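Local coordinates for M152 protein (Murid herpesvirus 1, PDB 4G59) that probably acts as an MHC class I-like immune-evasion glycoprotein of the virus, engaging a host NKG2D ligand of the RAE-1 family through its folded ectodomain, at residues 177-182 / 254-259; 186-191 / 260-265; 195-200 / 248-253; 209-214 / 233-238. One frame throughout, in Å; residues are numbered along the deposited sequence.

How the contacts relate
Four contacts illustrate how a β-sandwich is closed and then joined to its neighbour. Contacts 2, 3 and 4 all link the sheet containing strands 185-191, 196-203 and 231-238 with the facing sheet of strands 258-264, 250-253 and 210-213, one pair of strands each. Contacts 3 and 4 are buried and wholly apolar across the gap, their centres about 5 Å apart, whereas contact 2, only partly buried, adds a hydroxyl pair to its hydrophobic row. Contact 1 differs in kind. It lies where helix 161-178 ends and meets the turn before strand 258-264, and a buried carboxylate does much of the work there. Contacts 1 and 2 share that strand.

Contact 1 of 4, residues 177-182 / 254-259; sequences AMDNPR and SPTGWY
Ser-254 brings its hydroxyl close to Asp-179 without bonding to it: OG lies 4.2 Å from Asp-179 OD2 and instead gives its proton to OG1 of Thr-256 at 2.8 Å, a second-shell group behind the hydroxyl that does meet the aspartate. Its CB rests against one face of the Trp-258 indole, toward the rim. A type I β turn from Ser-254 to Gly-257 carries Thr-256 into position. With chi1 at 62°, its OG1 sits between its own backbone N and carbonyl carbon and reaches the carboxylate tip to tip, donating to Asp-179 OD2 at a short 2.5 Å on the syn side, somewhat out of the carboxylate plane. Arg-14 forms a salt bridge to the same oxygen, so a buried negative charge is probably well compensated.

The setting is a domain junction. Asp-179 is the first residue to leave the helical path of helix 161-178, part of the MHC class I-like platform, and the turn belongs to the β-sandwich that follows, much as α2 leads into α3 in class I molecules.

Beyond Gly-257, which closes the turn at positive phi, Trp-258 meets the other carboxylate oxygen. Its NE1 donates to the syn lone pair of Asp-179 OD1 at 2.9 Å in a somewhat bent bond, OD1 lying a little out of the indole plane and the carboxylate turned 31° from it. Pro-181 covers the opposite indole face: its CG stands 3.5 Å from the centroid of the five-membered ring, 12° off the normal, in a CH-pi contact.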
# COMPACT_ATOMS: atom_id res chain seq x y z
N ALA B 177 22.86 8.20 -10.72
CA ALA B 177 23.27 8.66 -12.06
C ALA B 177 22.13 9.10 -12.97
O ALA B 177 22.33 9.94 -13.84
CB ALA B 177 24.12 7.57 -12.80
N MET B 178 20.95 8.50 -12.81
CA MET B 178 19.85 8.79 -13.74
C MET B 178 19.01 9.90 -13.18
O MET B 178 18.17 10.46 -13.88
CB MET B 178 18.94 7.59 -13.95
CG MET B 178 19.58 6.36 -14.51
SD MET B 178 18.32 5.17 -15.02
CE MET B 178 17.11 5.33 -13.72
N ASP B 179 19.21 10.19 -11.90
CA ASP B 179 18.33 11.10 -11.17
C ASP B 179 18.48 12.54 -11.63
O ASP B 179 19.46 13.23 -11.32
CB ASP B 179 18.57 10.98 -9.66
CG ASP B 179 17.96 12.12 -8.88
OD1 ASP B 179 16.82 12.53 -9.18
OD2 ASP B 179 18.63 12.60 -7.95
N ASN B 180 17.48 12.99 -12.37
CA ASN B 180 17.46 14.32 -12.91
C ASN B 180 16.04 14.84 -12.83
O ASN B 180 15.18 14.40 -13.59
CB ASN B 180 17.93 14.27 -14.36
CG ASN B 180 18.01 15.64 -14.99
OD1 ASN B 180 17.27 16.56 -14.62
ND2 ASN B 180 18.91 15.78 -15.95
N PRO B 181 15.80 15.82 -11.95
CA PRO B 181 14.45 16.38 -11.72
C PRO B 181 13.81 16.88 -13.00
O PRO B 181 12.58 16.95 -13.07
CB PRO B 181 14.71 17.59 -10.81
CG PRO B 181 16.13 17.51 -10.37
CD PRO B 181 16.86 16.64 -11.35
N ARG B 182 14.63 17.26 -13.99
CA ARG B 182 14.09 17.80 -15.24
C ARG B 182 13.63 16.70 -16.18
O ARG B 182 12.93 16.98 -17.14
CB ARG B 182 15.10 18.75 -15.94
CG ARG B 182 15.51 19.89 -15.01
CD ARG B 182 16.51 20.88 -15.60
NE ARG B 182 16.52 22.07 -14.73
CZ ARG B 182 17.14 22.13 -13.56
NH1 ARG B 182 17.84 21.08 -13.11
NH2 ARG B 182 17.07 23.24 -12.84
N SER B 254 13.53 15.04 -2.88
CA SER B 254 14.29 13.83 -3.18
C SER B 254 15.44 13.69 -2.21
O SER B 254 16.06 14.68 -1.81
CB SER B 254 14.84 13.93 -4.60
OG SER B 254 15.85 12.96 -4.81
N PRO B 255 15.73 12.45 -1.79
CA PRO B 255 16.83 12.27 -0.83
C PRO B 255 18.16 12.71 -1.44
O PRO B 255 19.10 12.96 -0.69
CB PRO B 255 16.85 10.75 -0.59
CG PRO B 255 15.53 10.23 -1.11
CD PRO B 255 15.03 11.19 -2.13
N THR B 256 18.24 12.82 -2.76
CA THR B 256 19.48 13.27 -3.39
C THR B 256 19.69 14.78 -3.28
O THR B 256 20.72 15.29 -3.71
CB THR B 256 19.58 12.84 -4.84
OG1 THR B 256 18.51 13.43 -5.58
CG2 THR B 256 19.47 11.35 -4.93
N GLY B 257 18.72 15.48 -2.70
CA GLY B 257 18.97 16.86 -2.29
C GLY B 257 18.33 17.96 -3.09
O GLY B 257 18.47 19.14 -2.77
N TRP B 258 17.62 17.60 -4.14
CA TRP B 258 16.82 18.56 -4.87
C TRP B 258 15.36 18.51 -4.42
O TRP B 258 14.91 17.50 -3.88
CB TRP B 258 16.94 18.31 -6.36
CG TRP B 258 16.38 16.99 -6.83
CD1 TRP B 258 17.07 15.83 -7.04
CD2 TRP B 258 15.01 16.71 -7.17
NE1 TRP B 258 16.21 14.85 -7.50
CE2 TRP B 258 14.94 15.37 -7.59
CE3 TRP B 258 13.83 17.48 -7.17
CZ2 TRP B 258 13.74 14.77 -7.99
CZ3 TRP B 258 12.64 16.88 -7.57
CH2 TRP B 258 12.61 15.54 -7.98
N TYR B 259 14.62 19.60 -4.62
CA TYR B 259 13.17 19.57 -4.46
C TYR B 259 12.52 20.45 -5.50
O TYR B 259 13.15 21.40 -5.98
CB TYR B 259 12.74 19.95 -3.05
CG TYR B 259 13.02 21.37 -2.63
CD1 TYR B 259 12.07 22.37 -2.79
CD2 TYR B 259 14.23 21.71 -2.04
CE1 TYR B 259 12.32 23.67 -2.39
CE2 TYR B 259 14.49 23.01 -1.63
CZ TYR B 259 13.54 23.98 -1.81
OH TYR B 259 13.81 25.27 -1.41

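Contact 2 of 4, residues 186-191 / 260-265; sequences YSLYSN and ATVKYS
The hydroxyls of Ser-190 and Tyr-264 meet at 2.6 Å between OG and OH, a short hydrogen bond in which either partner could be the donor. Tyr-264 leaves its strand pointing neither at nor away from its counterpart, and the length of the phenol brings OH across to Ser-190. Backed by this bond, the ring is also covered on one face by Leu-188. The leucine CD1 stands 3.6 Å from the centroid of the Tyr-264 ring and only 8° off its normal, a CH-pi contact over the very centre. Leu-188 chi2 of 171° extends CD1 away from the backbone, which lets the two side chains approach tip to tip. Nearer the main chain, Leu-188 CB lies 3.5 Å from Tyr-264 OH.

Farther along, the contact becomes purely hydrophobic. Leu-188 CG slides past Val-262 CG1 at 4.0 Å, and the other valine methyl, CG2, lies 4.1 Å from CD1 of Tyr-186, whose ring it meets obliquely. CE1 of Tyr-186 then approaches Ala-260 CB at 4.3 Å, while its OH bonds to the carbonyl oxygen of Pro-181.

The two strands run in roughly the same direction, 34° apart and 7.8 Å between axes, consistent with the facing A and G strands of an immunoglobulin-like sandwich, here with strand 5-11 added beside 258-264. Tyr-189 turns to the outer side, where a basic side chain of the other protein makes a cation-pi contact with it. Dispersion between aliphatic and aromatic groups therefore carries most of this pairing, with one directional hydroxyl bond fixing the end of the Tyr-264 ring.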
# COMPACT_ATOMS: atom_id res chain seq x y z
N TYR B 186 5.67 16.38 -14.47
CA TYR B 186 4.84 16.90 -13.39
C TYR B 186 3.50 17.35 -13.95
O TYR B 186 3.43 17.84 -15.07
CB TYR B 186 5.53 18.08 -12.75
CG TYR B 186 6.95 17.80 -12.32
CD1 TYR B 186 7.24 17.41 -11.02
CD2 TYR B 186 8.01 17.94 -13.20
CE1 TYR B 186 8.55 17.16 -10.61
CE2 TYR B 186 9.32 17.68 -12.80
CZ TYR B 186 9.57 17.31 -11.49
OH TYR B 186 10.85 17.04 -11.06
N SER B 187 2.42 17.15 -13.18
CA SER B 187 1.09 17.58 -13.63
C SER B 187 0.16 17.90 -12.45
O SER B 187 0.35 17.39 -11.34
CB SER B 187 0.46 16.56 -14.58
OG SER B 187 0.23 15.30 -13.97
N LEU B 188 -0.83 18.75 -12.69
CA LEU B 188 -1.83 19.05 -11.69
C LEU B 188 -3.21 18.81 -12.30
O LEU B 188 -3.39 19.00 -13.51
CB LEU B 188 -1.74 20.52 -11.27
CG LEU B 188 -0.54 21.02 -10.49
CD1 LEU B 188 -0.62 22.54 -10.42
CD2 LEU B 188 -0.49 20.40 -9.10
N TYR B 189 -4.17 18.42 -11.48
CA TYR B 189 -5.56 18.39 -11.93
C TYR B 189 -6.44 19.05 -10.90
O TYR B 189 -6.29 18.82 -9.69
CB TYR B 189 -6.05 16.96 -12.11
CG TYR B 189 -7.45 16.91 -12.71
CD1 TYR B 189 -7.64 17.08 -14.08
CD2 TYR B 189 -8.57 16.70 -11.93
CE1 TYR B 189 -8.89 17.04 -14.65
CE2 TYR B 189 -9.85 16.66 -12.50
CZ TYR B 189 -9.99 16.83 -13.86
OH TYR B 189 -11.23 16.79 -14.45
N SER B 190 -7.38 19.86 -11.37
CA SER B 190 -8.37 20.45 -10.48
C SER B 190 -9.73 19.92 -10.84
O SER B 190 -10.16 20.01 -11.98
CB SER B 190 -8.37 21.96 -10.57
OG SER B 190 -7.15 22.47 -10.09
N ASN B 191 -10.40 19.34 -9.86
CA ASN B 191 -11.78 18.92 -10.06
C ASN B 191 -12.67 19.99 -9.45
O ASN B 191 -12.73 20.14 -8.21
CB ASN B 191 -12.02 17.55 -9.41
CG ASN B 191 -13.41 17.01 -9.68
OD1 ASN B 191 -14.41 17.74 -9.61
ND2 ASN B 191 -13.49 15.71 -9.95
N ALA B 260 11.28 20.14 -5.85
CA ALA B 260 10.55 20.93 -6.84
C ALA B 260 9.25 21.43 -6.25
O ALA B 260 8.57 20.72 -5.50
CB ALA B 260 10.28 20.11 -8.08
N THR B 261 8.88 22.66 -6.59
CA THR B 261 7.58 23.17 -6.19
C THR B 261 6.70 23.09 -7.43
O THR B 261 7.18 23.38 -8.55
CB THR B 261 7.65 24.62 -5.67
OG1 THR B 261 8.20 25.44 -6.70
CG2 THR B 261 8.55 24.71 -4.46
N VAL B 262 5.45 22.67 -7.23
CA VAL B 262 4.52 22.58 -8.35
C VAL B 262 3.28 23.33 -7.91
O VAL B 262 2.74 23.04 -6.84
CB VAL B 262 4.14 21.13 -8.68
CG1 VAL B 262 3.47 21.08 -10.04
CG2 VAL B 262 5.34 20.21 -8.65
N LYS B 263 2.84 24.28 -8.72
CA LYS B 263 1.67 25.08 -8.37
C LYS B 263 1.13 25.78 -9.59
O LYS B 263 1.72 25.67 -10.67
CB LYS B 263 2.06 26.12 -7.33
CG LYS B 263 3.01 27.13 -7.86
CD LYS B 263 3.14 28.26 -6.88
CE LYS B 263 3.91 29.41 -7.51
NZ LYS B 263 3.27 29.99 -8.73
N TYR B 264 0.01 26.48 -9.45
CA TYR B 264 -0.55 27.26 -10.56
C TYR B 264 -0.05 28.73 -10.52
O TYR B 264 0.10 29.30 -9.43
CB TYR B 264 -2.08 27.26 -10.51
CG TYR B 264 -2.78 25.93 -10.69
CD1 TYR B 264 -3.43 25.32 -9.63
CD2 TYR B 264 -2.84 25.31 -11.94
CE1 TYR B 264 -4.10 24.11 -9.79
CE2 TYR B 264 -3.51 24.09 -12.12
CZ TYR B 264 -4.14 23.50 -11.03
OH TYR B 264 -4.81 22.29 -11.20
N SER B 265 0.19 29.33 -11.68
CA SER B 265 0.42 30.78 -11.72
C SER B 265 -0.28 31.43 -12.91
O SER B 265 -0.65 30.72 -13.85
CB SER B 265 1.91 31.13 -11.74
OG SER B 265 2.47 31.13 -10.43

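Contact 3 of 4, residues 195-200 / 248-253; sequences GYVSCT and FAFVIS
The ring of Phe-250 carries Cys-199 on one face and has Val-197 at its edge. Cys-199 CB stands over the middle of the ring, 3.4 Å from its centroid and 8° off the normal, a close CH-pi contact. Val-197 CG1 approaches near the ring plane, 4.0 Å from Phe-250 CE2, and Leu-213 from strand 210-213 sets a methyl, CD1, against the opposite face. The second ring, that of Phe-248, meets the same valine methyl obliquely: its CZ and Val-197 CG1 are 4.1 Å apart, the two side chains reaching toward each other tip to tip. One methyl group thus touches two aromatic rings.

Strands 196-203 and 250-253 belong to different sheets and run in nearly the same direction. Their place in the strand order matches strands B and F of a C1-type immunoglobulin domain, the pair usually joined through the core by a disulfide. Here a cysteine is present on the first strand, but what faces it is the ring of Phe-250, so aromatic packing occupies the place where that bond would be expected.

The thiol itself lies off to one side of the ring. Cys-199 SG is anti to its backbone N (chi1 -180°), which carries it toward the CB-CG end of Phe-250, 4.3 Å from the ring centroid and 32° off the normal, an oblique sulfur-aromatic contact. Farther along strand 250-253, Ile-252 extends the apolar layer, its CD1 coming 4.3 Å from Cys-199 SG, and no hydrogen bond crosses between the two strands.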
# COMPACT_ATOMS: atom_id res chain seq x y z
N GLY B 195 -13.85 19.99 -5.52
CA GLY B 195 -12.85 20.81 -4.85
C GLY B 195 -11.51 20.15 -4.58
O GLY B 195 -10.68 20.66 -3.80
N TYR B 196 -11.27 19.01 -5.23
CA TYR B 196 -9.99 18.31 -5.08
C TYR B 196 -8.94 18.79 -6.09
O TYR B 196 -9.27 19.15 -7.22
CB TYR B 196 -10.17 16.81 -5.28
CG TYR B 196 -11.11 16.15 -4.31
CD1 TYR B 196 -11.52 16.82 -3.16
CD2 TYR B 196 -11.58 14.87 -4.54
CE1 TYR B 196 -12.39 16.21 -2.25
CE2 TYR B 196 -12.46 14.26 -3.65
CZ TYR B 196 -12.86 14.93 -2.50
OH TYR B 196 -13.72 14.32 -1.62
N VAL B 197 -7.68 18.79 -5.67
CA VAL B 197 -6.56 18.98 -6.58
C VAL B 197 -5.60 17.81 -6.39
O VAL B 197 -5.25 17.46 -5.26
CB VAL B 197 -5.82 20.29 -6.29
CG1 VAL B 197 -4.64 20.46 -7.26
CG2 VAL B 197 -6.76 21.47 -6.40
N SER B 198 -5.17 17.19 -7.49
CA SER B 198 -4.15 16.15 -7.42
C SER B 198 -2.85 16.71 -7.97
O SER B 198 -2.87 17.57 -8.87
CB SER B 198 -4.54 14.92 -8.24
OG SER B 198 -4.70 15.24 -9.62
N CYS B 199 -1.72 16.25 -7.42
CA CYS B 199 -0.41 16.55 -8.02
C CYS B 199 0.28 15.24 -8.34
O CYS B 199 0.34 14.33 -7.49
CB CYS B 199 0.45 17.36 -7.05
SG CYS B 199 2.11 17.80 -7.68
N THR B 200 0.83 15.13 -9.55
CA THR B 200 1.47 13.87 -9.98
C THR B 200 2.89 14.07 -10.52
O THR B 200 3.13 14.97 -11.33
CB THR B 200 0.64 13.17 -11.05
OG1 THR B 200 -0.70 13.01 -10.58
CG2 THR B 200 1.20 11.79 -11.36
N PHE B 248 -1.49 27.68 -2.86
CA PHE B 248 -0.85 26.51 -2.29
C PHE B 248 0.26 26.07 -3.24
O PHE B 248 0.26 26.42 -4.42
CB PHE B 248 -1.86 25.37 -2.15
CG PHE B 248 -2.47 24.96 -3.46
CD1 PHE B 248 -1.90 23.97 -4.23
CD2 PHE B 248 -3.63 25.57 -3.91
CE1 PHE B 248 -2.46 23.60 -5.42
CE2 PHE B 248 -4.19 25.20 -5.10
CZ PHE B 248 -3.60 24.22 -5.86
N ALA B 249 1.21 25.31 -2.72
CA ALA B 249 2.17 24.67 -3.61
C ALA B 249 2.50 23.30 -3.09
O ALA B 249 2.66 23.09 -1.88
CB ALA B 249 3.43 25.51 -3.76
N PHE B 250 2.60 22.35 -4.02
CA PHE B 250 3.06 21.02 -3.65
C PHE B 250 4.57 21.06 -3.65
O PHE B 250 5.17 21.61 -4.56
CB PHE B 250 2.56 20.00 -4.67
CG PHE B 250 1.08 19.73 -4.60
CD1 PHE B 250 0.59 18.74 -3.78
CD2 PHE B 250 0.18 20.48 -5.35
CE1 PHE B 250 -0.78 18.48 -3.70
CE2 PHE B 250 -1.20 20.24 -5.28
CZ PHE B 250 -1.68 19.23 -4.45
N VAL B 251 5.18 20.49 -2.62
CA VAL B 251 6.63 20.35 -2.59
C VAL B 251 6.98 18.87 -2.69
O VAL B 251 6.47 18.05 -1.93
CB VAL B 251 7.27 20.96 -1.33
CG1 VAL B 251 8.80 20.82 -1.39
CG2 VAL B 251 6.89 22.41 -1.21
N ILE B 252 7.84 18.56 -3.67
CA ILE B 252 8.28 17.20 -3.91
C ILE B 252 9.77 17.19 -3.64
O ILE B 252 10.52 17.93 -4.28
CB ILE B 252 8.04 16.81 -5.36
CG1 ILE B 252 6.55 16.88 -5.68
CG2 ILE B 252 8.52 15.41 -5.60
CD1 ILE B 252 6.23 16.74 -7.18
N SER B 253 10.21 16.38 -2.70
CA SER B 253 11.61 16.39 -2.33
C SER B 253 12.27 15.02 -2.47
O SER B 253 11.66 13.98 -2.22
CB SER B 253 11.76 16.91 -0.91
OG SER B 253 11.38 15.92 -0.00

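Contact 4 of 4, residues 209-214 / 233-238; sequences YNISLA and VEAWLD. With NAG (2-acetamido-2-deoxy-beta-D-glucopyranose), chain F.
Ile-211 and Ala-235 make the closest of the apolar contacts that join these strands, with CD1 of the isoleucine 3.6 Å from the alanine CB. A chi1 of 180° sets CG1 of Ile-211 anti to its backbone N, 3.8 Å from Ala-235 CB, and the other branch is used as well: CG2 slides past Val-233 CG1 at 3.9 Å. The second methyl of that valine, CG2, lies 3.8 Å from Tyr-209 CD2, the two side chains crossing at about a right angle. Leu-213 and Leu-237 cross in the same manner, CD2 of the first 3.9 Å from CD1 of the second.

Polar chemistry keeps off this face. The Tyr-209 hydroxyl bonds to the carbonyl oxygen of Val-205, and Asn-210 points away from strand 231-238, bearing the N-linked sugar through a 1.4 Å bond from ND2 to C1 of NAG.

Trp-236, on the outward side of its strand, stacks on an aromatic residue of the neighbouring protein chain. In the sandwich, strand 210-213 is an outermost strand of its sheet, hydrogen-bonded to strand 250-253, while strand 231-238 lies between 196-203 and 220-225 in the other.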
# COMPACT_ATOMS: atom_id res chain seq x y z
N TYR B 209 10.84 9.53 -2.63
CA TYR B 209 10.40 10.91 -2.71
C TYR B 209 9.39 11.22 -1.63
O TYR B 209 8.64 10.36 -1.16
CB TYR B 209 9.76 11.19 -4.07
CG TYR B 209 10.64 10.88 -5.27
CD1 TYR B 209 11.60 11.77 -5.71
CD2 TYR B 209 10.46 9.70 -5.97
CE1 TYR B 209 12.38 11.48 -6.84
CE2 TYR B 209 11.23 9.40 -7.08
CZ TYR B 209 12.19 10.28 -7.50
OH TYR B 209 12.94 9.95 -8.61
N ASN B 210 9.38 12.49 -1.22
CA ASN B 210 8.41 12.96 -0.26
C ASN B 210 7.62 14.10 -0.89
O ASN B 210 8.19 15.09 -1.35
CB ASN B 210 9.09 13.44 1.02
CG ASN B 210 8.10 13.94 2.06
OD1 ASN B 210 6.89 13.93 1.83
ND2 ASN B 210 8.62 14.37 3.20
N ILE B 211 6.30 13.96 -0.90
CA ILE B 211 5.43 15.01 -1.41
C ILE B 211 4.59 15.56 -0.25
O ILE B 211 4.01 14.79 0.53
CB ILE B 211 4.56 14.48 -2.56
CG1 ILE B 211 3.64 15.56 -3.10
CG2 ILE B 211 3.72 13.32 -2.12
CD1 ILE B 211 3.17 15.24 -4.53
N SER B 212 4.55 16.88 -0.11
CA SER B 212 3.81 17.53 0.95
C SER B 212 3.43 18.91 0.43
O SER B 212 3.86 19.30 -0.67
CB SER B 212 4.65 17.61 2.22
OG SER B 212 5.74 18.52 2.06
N LEU B 213 2.62 19.65 1.19
CA LEU B 213 2.19 20.99 0.76
C LEU B 213 2.98 22.03 1.52
O LEU B 213 3.30 21.83 2.69
CB LEU B 213 0.70 21.19 1.03
CG LEU B 213 -0.08 22.10 0.09
CD1 LEU B 213 -0.25 21.38 -1.25
CD2 LEU B 213 -1.45 22.47 0.69
N ALA B 214 3.27 23.16 0.88
CA ALA B 214 4.22 24.14 1.42
C ALA B 214 3.84 24.68 2.79
O ALA B 214 4.70 24.90 3.64
CB ALA B 214 4.42 25.27 0.44
N VAL B 233 4.46 9.22 -8.29
CA VAL B 233 4.24 9.82 -6.96
C VAL B 233 3.02 10.69 -7.12
O VAL B 233 2.95 11.47 -8.07
CB VAL B 233 5.43 10.69 -6.52
CG1 VAL B 233 5.16 11.32 -5.14
CG2 VAL B 233 6.71 9.87 -6.51
N GLU B 234 2.05 10.56 -6.23
CA GLU B 234 0.79 11.26 -6.43
C GLU B 234 0.25 11.71 -5.10
O GLU B 234 0.43 11.01 -4.10
CB GLU B 234 -0.22 10.35 -7.14
CG GLU B 234 -1.52 11.04 -7.56
CD GLU B 234 -2.19 10.35 -8.74
OE1 GLU B 234 -2.00 10.79 -9.90
OE2 GLU B 234 -2.90 9.35 -8.52
N ALA B 235 -0.39 12.88 -5.06
CA ALA B 235 -0.95 13.41 -3.81
C ALA B 235 -2.25 14.13 -4.07
O ALA B 235 -2.45 14.67 -5.16
CB ALA B 235 0.03 14.36 -3.10
N TRP B 236 -3.12 14.16 -3.07
CA TRP B 236 -4.43 14.79 -3.19
C TRP B 236 -4.66 15.85 -2.12
O TRP B 236 -4.41 15.62 -0.93
CB TRP B 236 -5.51 13.72 -3.08
CG TRP B 236 -5.56 12.84 -4.27
CD1 TRP B 236 -4.89 11.66 -4.45
CD2 TRP B 236 -6.31 13.07 -5.47
NE1 TRP B 236 -5.19 11.14 -5.69
CE2 TRP B 236 -6.06 11.98 -6.34
CE3 TRP B 236 -7.16 14.08 -5.90
CZ2 TRP B 236 -6.64 11.89 -7.62
CZ3 TRP B 236 -7.74 13.99 -7.17
CH2 TRP B 236 -7.48 12.90 -8.01
N LEU B 237 -5.15 17.00 -2.57
CA LEU B 237 -5.50 18.12 -1.70
C LEU B 237 -7.01 18.36 -1.80
O LEU B 237 -7.62 18.27 -2.89
CB LEU B 237 -4.74 19.39 -2.12
CG LEU B 237 -5.20 20.76 -1.60
CD1 LEU B 237 -4.89 20.91 -0.12
CD2 LEU B 237 -4.60 21.93 -2.37
N ASP B 238 -7.61 18.67 -0.67
CA ASP B 238 -8.99 19.06 -0.64
C ASP B 238 -8.95 20.54 -0.36
O ASP B 238 -8.54 20.96 0.71
CB ASP B 238 -9.72 18.35 0.49
CG ASP B 238 -11.21 18.59 0.47
OD1 ASP B 238 -11.66 19.51 -0.23
OD2 ASP B 238 -11.94 17.86 1.15
C1 NAG F . 8.48 13.94 4.52
C2 NAG F . 9.92 13.77 4.99
C3 NAG F . 9.92 13.32 6.44
C4 NAG F . 9.17 14.37 7.24
C5 NAG F . 7.76 14.47 6.67
C6 NAG F . 6.91 15.46 7.47
C7 NAG F . 11.64 13.13 3.39
C8 NAG F . 12.26 12.03 2.59
N2 NAG F . 10.61 12.79 4.16
O3 NAG F . 11.24 13.22 6.91
O4 NAG F . 9.11 13.99 8.60
O5 NAG F . 7.85 14.90 5.34
O6 NAG F . 5.63 15.55 6.90
O7 NAG F . 12.07 14.28 3.33